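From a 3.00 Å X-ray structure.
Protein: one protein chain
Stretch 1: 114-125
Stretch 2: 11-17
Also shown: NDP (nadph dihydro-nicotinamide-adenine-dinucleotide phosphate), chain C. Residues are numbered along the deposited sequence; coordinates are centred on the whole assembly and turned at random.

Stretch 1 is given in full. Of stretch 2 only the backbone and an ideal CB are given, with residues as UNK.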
ATOM      1  N   LEU A 114       0.534 -17.866   5.107  1.00 43.98           N
ATOM      2  CA  LEU A 114       1.494 -18.961   5.179  1.00 43.39           C
ATOM      3  C   LEU A 114       2.088 -19.112   6.572  1.00 42.98           C
ATOM      4  O   LEU A 114       2.466 -18.137   7.216  1.00 42.95           O
ATOM      5  CB  LEU A 114       2.622 -18.757   4.170  1.00 43.81           C
ATOM      6  CG  LEU A 114       3.408 -20.046   3.921  1.00 45.62           C
ATOM      7  CD1 LEU A 114       3.578 -20.272   2.420  1.00 46.72           C
ATOM      8  CD2 LEU A 114       4.744 -19.980   4.634  1.00 45.60           C
ATOM      9  N   GLU A 115       2.177 -20.355   7.024  1.00 43.00           N
ATOM     10  CA  GLU A 115       2.696 -20.667   8.348  1.00 41.73           C
ATOM     11  C   GLU A 115       4.132 -20.231   8.600  1.00 39.68           C
ATOM     12  O   GLU A 115       4.432 -19.683   9.652  1.00 37.38           O
ATOM     13  CB  GLU A 115       2.571 -22.172   8.606  1.00 44.45           C
ATOM     14  CG  GLU A 115       3.016 -22.586   9.986  1.00 47.81           C
ATOM     15  CD  GLU A 115       2.372 -21.734  11.043  1.00 50.32           C
ATOM     16  OE1 GLU A 115       1.121 -21.691  11.083  1.00 52.08           O
ATOM     17  OE2 GLU A 115       3.110 -21.102  11.827  1.00 52.39           O
ATOM     18  N   LYS A 116       5.015 -20.474   7.635  1.00 40.26           N
ATOM     19  CA  LYS A 116       6.427 -20.132   7.778  1.00 41.40           C
ATOM     20  C   LYS A 116       6.779 -18.704   7.385  1.00 42.21           C
ATOM     21  O   LYS A 116       7.826 -18.199   7.795  1.00 43.06           O
ATOM     22  CB  LYS A 116       7.293 -21.106   6.982  1.00 40.68           C
ATOM     23  CG  LYS A 116       6.943 -22.561   7.227  1.00 41.69           C
ATOM     24  CD  LYS A 116       5.636 -22.936   6.540  1.00 41.84           C
ATOM     25  CE  LYS A 116       5.175 -24.331   6.927  1.00 43.67           C
ATOM     26  NZ  LYS A 116       3.875 -24.667   6.271  1.00 45.19           N
ATOM     27  N   ALA A 117       5.922 -18.051   6.596  1.00 43.14           N
ATOM     28  CA  ALA A 117       6.176 -16.667   6.209  1.00 43.31           C
ATOM     29  C   ALA A 117       6.308 -15.996   7.555  1.00 43.92           C
ATOM     30  O   ALA A 117       6.932 -14.952   7.701  1.00 44.93           O
ATOM     31  CB  ALA A 117       4.998 -16.097   5.442  1.00 42.91           C
ATOM     32  N   LEU A 118       5.710 -16.641   8.545  1.00 45.50           N
ATOM     33  CA  LEU A 118       5.751 -16.183   9.915  1.00 48.08           C
ATOM     34  C   LEU A 118       7.139 -16.419  10.498  1.00 49.18           C
ATOM     35  O   LEU A 118       7.295 -16.750  11.673  1.00 48.58           O
ATOM     36  CB  LEU A 118       4.714 -16.933  10.720  1.00 49.86           C
ATOM     37  CG  LEU A 118       3.392 -16.971   9.963  1.00 50.92           C
ATOM     38  CD1 LEU A 118       2.380 -17.783  10.749  1.00 51.93           C
ATOM     39  CD2 LEU A 118       2.914 -15.554   9.724  1.00 51.80           C
ATOM     40  N   GLU A 119       8.135 -16.302   9.629  1.00 50.96           N
ATOM     41  CA  GLU A 119       9.529 -16.410  10.008  1.00 51.76           C
ATOM     42  C   GLU A 119       9.824 -14.924  10.031  1.00 52.35           C
ATOM     43  O   GLU A 119      10.916 -14.480  10.375  1.00 52.50           O
ATOM     44  CB  GLU A 119      10.336 -17.087   8.909  1.00 53.94           C
ATOM     45  CG  GLU A 119      11.821 -16.822   8.985  1.00 56.99           C
ATOM     46  CD  GLU A 119      12.581 -17.534   7.896  1.00 59.19           C
ATOM     47  OE1 GLU A 119      11.989 -17.734   6.815  1.00 61.58           O
ATOM     48  OE2 GLU A 119      13.763 -17.884   8.110  1.00 61.28           O
HETATM   49  N   MSE A 120       8.798 -14.171   9.637  1.00 53.92           N
HETATM   50  CA  MSE A 120       8.818 -12.712   9.596  1.00 54.74           C
HETATM   51  C   MSE A 120       8.485 -12.265  11.016  1.00 52.26           C
HETATM   52  O   MSE A 120       8.404 -11.072  11.317  1.00 50.50           O
HETATM   53  CB  MSE A 120       7.742 -12.202   8.631  1.00 58.69           C
HETATM   54  CG  MSE A 120       8.234 -11.263   7.545  1.00 65.35           C
HETATM   55 SE   MSE A 120       9.562 -12.055   6.405  1.00 58.80          SE
HETATM   56  CE  MSE A 120       8.428 -13.207   5.332  1.00 67.11           C
ATOM     57  N   LYS A 121       8.292 -13.257  11.875  1.00 50.40           N
ATOM     58  CA  LYS A 121       7.963 -13.043  13.270  1.00 51.39           C
ATOM     59  C   LYS A 121       8.544 -11.785  13.923  1.00 50.58           C
ATOM     60  O   LYS A 121       7.866 -11.114  14.702  1.00 49.37           O
ATOM     61  CB  LYS A 121       8.367 -14.286  14.079  1.00 53.18           C
ATOM     62  CG  LYS A 121       9.582 -15.084  13.546  1.00 54.45           C
ATOM     63  CD  LYS A 121      10.879 -14.281  13.575  1.00 55.98           C
ATOM     64  CE  LYS A 121      12.120 -15.184  13.565  1.00 55.36           C
ATOM     65  NZ  LYS A 121      12.177 -16.122  12.409  1.00 56.02           N
ATOM     66  N   ASP A 122       9.791 -11.463  13.600  1.00 50.99           N
ATOM     67  CA  ASP A 122      10.469 -10.301  14.178  1.00 51.20           C
ATOM     68  C   ASP A 122       9.802  -8.955  13.876  1.00 50.44           C
ATOM     69  O   ASP A 122       9.925  -7.995  14.652  1.00 49.78           O
ATOM     70  CB  ASP A 122      11.930 -10.274  13.701  1.00 51.12           C
ATOM     71  CG  ASP A 122      12.052 -10.282  12.180  1.00 51.13           C
ATOM     72  OD1 ASP A 122      11.863  -9.256  11.519  1.00 49.20           O
ATOM     73  OD2 ASP A 122      12.363 -11.450  11.620  1.00 51.60           O
ATOM     74  N   GLN A 123       9.085  -8.895  12.756  1.00 49.98           N
ATOM     75  CA  GLN A 123       8.423  -7.666  12.321  1.00 48.83           C
ATOM     76  C   GLN A 123       6.893  -7.726  12.325  1.00 46.40           C
ATOM     77  O   GLN A 123       6.251  -7.487  11.306  1.00 46.93           O
ATOM     78  CB  GLN A 123       8.920  -7.319  10.926  1.00 51.55           C
ATOM     79  CG  GLN A 123       8.820  -8.487   9.975  1.00 54.26           C
ATOM     80  CD  GLN A 123       9.825  -8.402   8.860  1.00 57.46           C
ATOM     81  OE1 GLN A 123      11.032  -8.323   9.106  1.00 59.59           O
ATOM     82  NE2 GLN A 123       9.343  -8.426   7.621  1.00 60.06           N
ATOM     83  N   ILE A 124       6.322  -8.051  13.481  1.00 42.89           N
ATOM     84  CA  ILE A 124       4.882  -8.132  13.645  1.00 37.76           C
ATOM     85  C   ILE A 124       4.509  -7.232  14.800  1.00 36.36           C
ATOM     86  O   ILE A 124       4.689  -7.592  15.960  1.00 36.95           O
ATOM     87  CB  ILE A 124       4.420  -9.560  13.983  1.00 36.32           C
ATOM     88  CG1 ILE A 124       4.668 -10.481  12.797  1.00 36.41           C
ATOM     89  CG2 ILE A 124       2.940  -9.569  14.320  1.00 34.89           C
ATOM     90  CD1 ILE A 124       4.258 -11.917  13.064  1.00 38.53           C
ATOM     91  N   VAL A 125       4.007  -6.047  14.488  1.00 34.79           N
ATOM     92  CA  VAL A 125       3.595  -5.125  15.530  1.00 33.59           C
ATOM     93  C   VAL A 125       2.302  -5.667  16.125  1.00 33.24           C
ATOM     94  O   VAL A 125       1.342  -5.952  15.396  1.00 31.78           O
ATOM     95  CB  VAL A 125       3.339  -3.720  14.960  1.00 33.73           C
ATOM     96  CG1 VAL A 125       2.810  -2.804  16.052  1.00 33.28           C
ATOM     97  CG2 VAL A 125       4.616  -3.163  14.364  1.00 34.12           C
ATOM     98  N   UNK A  11      -6.310 -23.694  15.130  1.00 29.87           N
ATOM     99  CA  UNK A  11      -6.086 -22.813  13.996  1.00 30.84           C
ATOM    100  C   UNK A  11      -4.632 -22.533  13.632  1.00 30.84           C
ATOM    101  O   UNK A  11      -3.730 -22.613  14.464  1.00 32.31           O
ATOM    102  CB  UNK A  11      -6.781 -21.478  14.274  1.00 30.84           C
ATOM    103  N   UNK A  12      -4.411 -22.197  12.368  1.00 31.17           N
ATOM    104  CA  UNK A  12      -3.082 -21.881  11.853  1.00 32.32           C
ATOM    105  C   UNK A  12      -2.362 -20.938  12.809  1.00 30.73           C
ATOM    106  O   UNK A  12      -1.146 -21.000  12.975  1.00 29.16           O
ATOM    107  CB  UNK A  12      -3.175 -21.260  10.458  1.00 32.32           C
ATOM    108  N   UNK A  13      -3.138 -20.062  13.437  1.00 31.15           N
ATOM    109  CA  UNK A  13      -2.593 -19.070  14.346  1.00 33.22           C
ATOM    110  C   UNK A  13      -2.093 -19.624  15.677  1.00 35.30           C
ATOM    111  O   UNK A  13      -1.244 -19.012  16.322  1.00 37.40           O
ATOM    112  CB  UNK A  13      -3.659 -18.007  14.619  1.00 33.22           C
ATOM    113  N   UNK A  14      -2.604 -20.772  16.107  1.00 35.57           N
ATOM    114  CA  UNK A  14      -2.137 -21.322  17.371  1.00 36.06           C
ATOM    115  C   UNK A  14      -0.828 -22.052  17.114  1.00 35.24           C
ATOM    116  O   UNK A  14       0.077 -22.051  17.952  1.00 34.40           O
ATOM    117  CB  UNK A  14      -3.178 -22.254  17.994  1.00 36.06           C
ATOM    118  N   UNK A  15      -0.727 -22.673  15.944  1.00 34.65           N
ATOM    119  CA  UNK A  15       0.497 -23.372  15.592  1.00 35.20           C
ATOM    120  C   UNK A  15       1.599 -22.332  15.656  1.00 35.45           C
ATOM    121  O   UNK A  15       2.768 -22.655  15.852  1.00 36.33           O
ATOM    122  CB  UNK A  15       0.412 -24.036  14.216  1.00 35.20           C
ATOM    123  N   UNK A  16       1.209 -21.071  15.517  1.00 34.76           N
ATOM    124  CA  UNK A  16       2.162 -19.982  15.555  1.00 34.93           C
ATOM    125  C   UNK A  16       2.686 -19.759  16.965  1.00 35.82           C
ATOM    126  O   UNK A  16       3.863 -19.974  17.224  1.00 36.60           O
ATOM    127  CB  UNK A  16       1.524 -18.700  15.017  1.00 34.93           C
ATOM    128  N   UNK A  17       1.825 -19.336  17.883  1.00 36.60           N
ATOM    129  CA  UNK A  17       2.264 -19.096  19.260  1.00 36.98           C
ATOM    130  C   UNK A  17       2.913 -20.330  19.891  1.00 38.07           C
ATOM    131  O   UNK A  17       3.829 -20.214  20.711  1.00 37.19           O
ATOM    132  CB  UNK A  17       1.076 -18.649  20.114  1.00 36.98           C
TER
HETATM  133  PA  NDP C 301      -9.563 -20.333  11.886  1.00 46.08           P
HETATM  134  O1A NDP C 301      -8.355 -20.812  11.252  1.00 46.39           O
HETATM  135  O2A NDP C 301     -10.908 -20.327  11.197  1.00 43.42           O
HETATM  136  O5B NDP C 301      -9.701 -21.119  13.285  1.00 43.42           O
HETATM  137  C5B NDP C 301      -9.903 -22.516  13.216  1.00 43.11           C
HETATM  138  C4B NDP C 301     -10.016 -22.958  14.653  1.00 42.82           C
HETATM  139  O4B NDP C 301     -11.241 -22.326  15.180  1.00 41.43           O
HETATM  140  C3B NDP C 301     -10.195 -24.412  14.791  1.00 42.67           C
HETATM  141  O3B NDP C 301      -9.502 -24.860  15.948  1.00 44.49           O
HETATM  142  C2B NDP C 301     -11.636 -24.638  14.888  1.00 44.53           C
HETATM  143  O2B NDP C 301     -12.173 -25.876  15.373  1.00 48.36           O
HETATM  144  C1B NDP C 301     -12.090 -23.406  15.592  1.00 42.53           C
HETATM  145  N9A NDP C 301     -13.533 -23.171  15.246  1.00 42.56           N
HETATM  146  C8A NDP C 301     -14.094 -22.755  14.005  1.00 41.81           C
HETATM  147  N7A NDP C 301     -15.408 -22.670  14.083  1.00 42.98           N
HETATM  148  C5A NDP C 301     -15.756 -23.030  15.350  1.00 43.65           C
HETATM  149  C6A NDP C 301     -17.002 -23.141  16.064  1.00 44.92           C
HETATM  150  N6A NDP C 301     -18.162 -22.870  15.439  1.00 45.17           N
HETATM  151  N1A NDP C 301     -17.002 -23.545  17.388  1.00 44.49           N
HETATM  152  C2A NDP C 301     -15.814 -23.823  18.029  1.00 43.17           C
HETATM  153  N3A NDP C 301     -14.587 -23.743  17.443  1.00 42.19           N
HETATM  154  C4A NDP C 301     -14.622 -23.331  16.093  1.00 43.24           C
HETATM  155  O3  NDP C 301      -9.323 -18.924  12.497  1.00 45.23           O
HETATM  156  PN  NDP C 301      -9.035 -17.306  12.355  1.00 45.23           P
HETATM  157  O1N NDP C 301     -10.258 -17.101  11.571  1.00 45.46           O
HETATM  158  O2N NDP C 301      -7.683 -17.386  11.709  1.00 43.24           O
HETATM  159  O5D NDP C 301      -8.906 -16.360  13.619  1.00 43.09           O
HETATM  160  C5D NDP C 301      -9.072 -16.841  14.982  1.00 38.62           C
HETATM  161  C4D NDP C 301      -8.848 -15.608  15.907  1.00 38.58           C
HETATM  162  O4D NDP C 301      -7.570 -15.035  15.604  1.00 39.71           O
HETATM  163  C3D NDP C 301      -9.871 -14.486  15.712  1.00 38.70           C
HETATM  164  O3D NDP C 301     -10.220 -13.970  17.000  1.00 35.53           O
HETATM  165  C2D NDP C 301      -9.185 -13.491  14.790  1.00 40.16           C
HETATM  166  O2D NDP C 301      -9.758 -12.198  14.908  1.00 43.84           O
HETATM  167  C1D NDP C 301      -7.692 -13.643  15.263  1.00 41.52           C
HETATM  168  N1N NDP C 301      -6.663 -13.287  14.204  1.00 43.32           N
HETATM  169  C2N NDP C 301      -6.604 -14.037  12.965  1.00 43.59           C
HETATM  170  C3N NDP C 301      -5.571 -13.616  11.996  1.00 44.18           C
HETATM  171  C7N NDP C 301      -5.429 -14.313  10.706  1.00 46.54           C
HETATM  172  O7N NDP C 301      -4.585 -13.980   9.828  1.00 47.36           O
HETATM  173  N7N NDP C 301      -6.233 -15.374  10.403  1.00 48.02           N
HETATM  174  C4N NDP C 301      -4.723 -12.521  12.332  1.00 42.97           C
HETATM  175  C5N NDP C 301      -4.803 -11.822  13.521  1.00 44.15           C
HETATM  176  C6N NDP C 301      -5.771 -12.199  14.460  1.00 43.68           C
HETATM  177  P2B NDP C 301     -11.367 -27.101  15.853  1.00 51.27           P
HETATM  178  O1X NDP C 301     -12.444 -28.039  16.184  1.00 52.61           O
HETATM  179  O2X NDP C 301     -10.564 -26.735  17.045  1.00 50.93           O
HETATM  180  O3X NDP C 301     -10.474 -27.630  14.737  1.00 50.87           O

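Position 11 comes just before the helix that begins near position 12, with phi/psi of -62/155, a pair that most residues can adopt. Stretch 1 sets no condition, since none of its atoms lies within 5.5 Å of the ideal CB. The cofactor does: that CB would sit 3.1 Å from NDP O5B, which favours a residue without a side chain. The deposited residue is Gly11, whose N lies 3.5 Å from NDP O3B.

At position 12 CA-to-CB points sideways to stretch 1, and the ideal CB is 4.4 Å from Glu115 OE1. The neighbouring group is a carboxylate, so a small side chain, a hydroxyl or a donor could be accommodated; an acidic one would add like charge. The residue is Thr12, with chi1 in the m rotamer. Its methyl, rather than its hydroxyl, is turned to the carboxylate: CG2 lies 3.2 Å from Glu115 OE1. The backbone approaches more closely still, Thr12 O being 3.0 Å from Glu115 OE1, but these are two acceptors and form no hydrogen bond.

Position 13 points away from stretch 1, with nothing of it within 5.5 Å of the ideal CB, so the choice falls to other surroundings, including the cofactor. An aliphatic chain is one reasonable option. Leu13 is found, and its CD2 lies 3.5 Å from NDP O4D.

Position 14 also points away. In the first turn of a helix, a short hydroxyl or carboxamide side chain could fold back on the preceding backbone. Thr14 does so: with chi1 p, OG1 donates to Gly11 O at 2.8 Å, the same acceptor that Thr14 N reaches at 2.7 Å.

At position 15 CA-to-CB points toward stretch 1, and the ideal CB is 4.0 Å from Glu115 OE1. A basic chain would suit the charge if it curled back, while alanine or a polar residue would also be tolerated. Arg15 is present, yet its end leads away. Chi2 and chi3 are both t, extending the chain, and the closest contact is made at its base, CB to Glu115 OE1 at 3.9 Å; there is no salt bridge to Glu115.

Position 16 is the centre of the contact. CA-to-CB runs sideways, with the ideal CB 4.3 Å from Glu115 OE2 and 4.4 Å from Leu118 CD1. Beyond lie Leu118, the CB of Lys121 and Ile124, an apolar patch that calls for a long hydrophobic side chain: leucine, methionine or an aromatic. Phe16, with chi1 t, carries its ring into this patch. CE1 packs 3.5 Å from Leu118 CB, and CZ reaches Ile124 CD1 at 3.9 Å, both approaches oblique to the ring. Glu115 OE2, 4.3 Å from Phe16 CD1, and Lys121 CB, 4.4 Å from Phe16 CZ, lie at the ring edge. Phe16 has 93 Å² covered by stretch 1, the largest such area in stretch 2.

Position 17 is out of reach of stretch 1, which therefore leaves its identity open. The residue is Phe17, chi1 m.

Stretch 2 11-17: GTLTRFF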
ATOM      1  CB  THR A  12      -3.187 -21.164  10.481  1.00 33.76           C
ATOM      2  OG1 THR A  12      -3.985 -21.955   9.585  1.00 35.66           O
ATOM      3  CG2 THR A  12      -1.787 -20.908   9.881  1.00 32.22           C
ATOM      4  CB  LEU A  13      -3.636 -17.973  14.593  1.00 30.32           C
ATOM      5  CG  LEU A  13      -3.127 -16.745  15.349  1.00 29.32           C
ATOM      6  CD1 LEU A  13      -1.817 -16.299  14.732  1.00 30.38           C
ATOM      7  CD2 LEU A  13      -4.142 -15.624  15.301  1.00 28.93           C
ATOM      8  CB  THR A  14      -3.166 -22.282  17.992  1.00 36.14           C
ATOM      9  OG1 THR A  14      -3.353 -23.398  17.124  1.00 38.78           O
ATOM     10  CG2 THR A  14      -4.501 -21.579  18.189  1.00 36.11           C
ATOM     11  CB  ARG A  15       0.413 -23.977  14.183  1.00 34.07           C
ATOM     12  CG  ARG A  15      -0.463 -25.201  14.097  1.00 35.92           C
ATOM     13  CD  ARG A  15      -0.414 -25.826  12.725  1.00 40.01           C
ATOM     14  NE  ARG A  15      -1.166 -27.078  12.674  1.00 45.14           N
ATOM     15  CZ  ARG A  15      -1.826 -27.513  11.601  1.00 47.98           C
ATOM     16  NH1 ARG A  15      -1.833 -26.797  10.475  1.00 50.71           N
ATOM     17  NH2 ARG A  15      -2.483 -28.664  11.657  1.00 46.89           N
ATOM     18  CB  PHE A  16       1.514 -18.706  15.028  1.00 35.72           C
ATOM     19  CG  PHE A  16       2.440 -17.540  14.984  1.00 34.15           C
ATOM     20  CD1 PHE A  16       3.556 -17.566  14.174  1.00 33.21           C
ATOM     21  CD2 PHE A  16       2.208 -16.422  15.777  1.00 34.33           C
ATOM     22  CE1 PHE A  16       4.449 -16.496  14.156  1.00 34.87           C
ATOM     23  CE2 PHE A  16       3.096 -15.342  15.770  1.00 34.57           C
ATOM     24  CZ  PHE A  16       4.220 -15.377  14.955  1.00 34.02           C
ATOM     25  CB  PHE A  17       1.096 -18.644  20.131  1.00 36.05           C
ATOM     26  CG  PHE A  17       0.605 -17.263  19.820  1.00 36.13           C
ATOM     27  CD1 PHE A  17      -0.528 -17.071  19.019  1.00 37.55           C
ATOM     28  CD2 PHE A  17       1.222 -16.157  20.382  1.00 34.65           C
ATOM     29  CE1 PHE A  17      -1.049 -15.791  18.788  1.00 35.12           C
ATOM     30  CE2 PHE A  17       0.717 -14.877  20.162  1.00 36.27           C
ATOM     31  CZ  PHE A  17      -0.430 -14.695  19.362  1.00 36.02           C
TER
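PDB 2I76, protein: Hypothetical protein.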